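Local coordinates for protein putative adhesin (Bacteroides thetaiotaomicron, PDB 4QDG) that is a putative lipoprotein adhesin of the FimB/Mfa2 fimbrillin family, probably taking part in the pili of this gut bacterium, at residues E171-D176 and K235-R240. Residues are numbered along the deposited sequence; the frame is centred on the assembly and turned at random.
Sequences EFEITD and KLTVRR
Two central strands of a four-stranded antiparallel sheet, 171-176 and 235-240, pair here, and they illustrate how a two-sided sheet divides its labour: one face packs into the domain while the opposite face, with Glu171, Glu173, Thr175, Lys235, Thr237 and Arg239, is polar. The arrangement is consistent with a transthyretin-like beta-sandwich, the family belonging to the Transthyretin clan. Glu171-Arg239, Glu173-Thr237 and Thr175-Lys235 are the hydrogen-bonded pairs, each closed by two backbone N-H...O bonds; Phe172-Val238 and Ile174-Leu236 are the non-hydrogen-bonded pairs between them.

On the buried face, Val238 lies beside the Phe172 ring and points the same way, its CG2 3.7 Å from Phe172 CD2, while CG1 sits over one ring face. Ile174 CG1 meets Leu236 CD1 at 3.8 Å. Leu157 and Val155 of strand 140-159 and Leu221 of strand 213-223 cover this layer, joining the small sheet to its neighbour.

On the polar face, the Arg239 guanidinium reaches over strand 171-176 between two glutamates. A bend at chi3 (43°) brings NE toward the Glu171 carboxylate. NH2 forms salt bridges to both acids. It meets Glu171 OE1 at 3.0 Å, on the anti side and somewhat out of the carboxylate plane. It meets Glu173 OE2 at 2.8 Å, from above that carboxylate. Both oxygens lie at the guanidinium edge, its plane turned 86° from the Glu171 carboxylate and 58° from that of Glu173. A further salt bridge from NH1 to Glu246 brings in the next strand. Farther along, Thr237 OG1 bonds to Asn249 and accepts from a water also hydrogen-bonded to Thr175 OG1 (2.7 Å), bridging the two strands.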
# COMPACT_ATOMS: atom_id res chain seq x y z
N GLU A 171 22.32 4.58 5.60
CA GLU A 171 21.30 5.21 4.79
C GLU A 171 20.49 4.08 4.17
O GLU A 171 21.07 3.10 3.67
CB GLU A 171 21.93 6.11 3.72
CG GLU A 171 22.33 7.47 4.23
CD GLU A 171 22.98 8.41 3.23
OE1 GLU A 171 23.31 7.97 2.09
OE2 GLU A 171 23.18 9.59 3.59
N PHE A 172 19.17 4.21 4.23
CA PHE A 172 18.22 3.21 3.72
C PHE A 172 17.38 3.84 2.63
O PHE A 172 16.92 4.97 2.80
CB PHE A 172 17.32 2.68 4.83
CG PHE A 172 18.03 2.06 6.01
CD1 PHE A 172 18.60 2.86 7.00
CD2 PHE A 172 18.02 0.68 6.20
CE1 PHE A 172 19.18 2.29 8.13
CE2 PHE A 172 18.63 0.11 7.32
CZ PHE A 172 19.21 0.91 8.27
N GLU A 173 17.23 3.14 1.50
CA GLU A 173 16.45 3.64 0.37
C GLU A 173 15.68 2.55 -0.31
O GLU A 173 16.11 1.39 -0.34
CB GLU A 173 17.36 4.27 -0.69
CG GLU A 173 17.92 5.62 -0.34
CD GLU A 173 19.20 6.00 -1.07
OE1 GLU A 173 19.73 5.19 -1.86
OE2 GLU A 173 19.67 7.14 -0.84
N ILE A 174 14.55 2.94 -0.91
CA ILE A 174 13.77 2.11 -1.80
C ILE A 174 13.59 2.93 -3.06
O ILE A 174 13.07 4.04 -2.98
CB ILE A 174 12.44 1.53 -1.25
CG1 ILE A 174 12.73 0.49 -0.16
CG2 ILE A 174 11.62 0.89 -2.38
CD1 ILE A 174 11.50 0.03 0.69
N THR A 175 14.13 2.45 -4.18
CA THR A 175 13.90 3.08 -5.47
C THR A 175 12.81 2.27 -6.18
O THR A 175 12.83 1.02 -6.17
CB THR A 175 15.17 3.23 -6.30
OG1 THR A 175 15.84 1.97 -6.38
CG2 THR A 175 16.07 4.36 -5.81
N ASP A 176 11.86 2.98 -6.77
CA ASP A 176 10.74 2.36 -7.50
C ASP A 176 10.14 3.37 -8.42
O ASP A 176 10.46 4.55 -8.33
CB ASP A 176 9.66 1.84 -6.50
CG ASP A 176 8.79 0.71 -7.01
OD1 ASP A 176 8.73 0.50 -8.26
OD2 ASP A 176 8.21 -0.01 -6.17
N LYS A 235 14.13 -1.61 -5.98
CA LYS A 235 15.33 -1.94 -5.24
C LYS A 235 15.32 -1.45 -3.79
O LYS A 235 14.85 -0.35 -3.51
CB LYS A 235 16.56 -1.36 -5.96
CG LYS A 235 16.86 -1.97 -7.33
CD LYS A 235 17.63 -3.29 -7.24
CE LYS A 235 17.91 -3.89 -8.60
NZ LYS A 235 16.69 -4.50 -9.20
N LEU A 236 15.87 -2.28 -2.88
CA LEU A 236 16.10 -1.92 -1.48
C LEU A 236 17.60 -1.73 -1.38
O LEU A 236 18.36 -2.61 -1.80
CB LEU A 236 15.57 -2.89 -0.43
CG LEU A 236 16.09 -2.64 1.00
CD1 LEU A 236 15.46 -1.38 1.63
CD2 LEU A 236 15.86 -3.85 1.89
N THR A 237 18.04 -0.55 -0.91
CA THR A 237 19.48 -0.26 -0.81
C THR A 237 19.84 0.18 0.60
O THR A 237 19.13 1.01 1.18
CB THR A 237 19.90 0.82 -1.87
OG1 THR A 237 19.54 0.35 -3.17
CG2 THR A 237 21.38 1.11 -1.85
N VAL A 238 20.94 -0.39 1.14
CA VAL A 238 21.45 -0.05 2.46
C VAL A 238 22.93 0.34 2.25
O VAL A 238 23.73 -0.46 1.77
CB VAL A 238 21.23 -1.12 3.56
CG1 VAL A 238 21.75 -0.60 4.91
CG2 VAL A 238 19.75 -1.48 3.68
N ARG A 239 23.25 1.61 2.56
CA ARG A 239 24.58 2.16 2.33
C ARG A 239 25.24 2.63 3.62
O ARG A 239 24.57 3.31 4.42
CB ARG A 239 24.47 3.35 1.37
CG ARG A 239 25.77 3.88 0.77
CD ARG A 239 25.54 4.81 -0.41
NE ARG A 239 24.45 5.74 -0.13
CZ ARG A 239 23.29 5.77 -0.77
NH1 ARG A 239 23.07 4.98 -1.82
NH2 ARG A 239 22.34 6.61 -0.39
N ARG A 240 26.54 2.27 3.81
CA ARG A 240 27.35 2.78 4.94
C ARG A 240 27.69 4.23 4.61
O ARG A 240 28.31 4.45 3.56
CB ARG A 240 28.66 1.98 5.14
CG ARG A 240 28.53 0.55 5.62
CD ARG A 240 29.87 0.01 6.15
NE ARG A 240 30.86 -0.16 5.08
CZ ARG A 240 31.30 -1.33 4.63
NH1 ARG A 240 30.88 -2.46 5.19
NH2 ARG A 240 32.18 -1.38 3.64
O HOH W 1 18.02 1.83 -4.79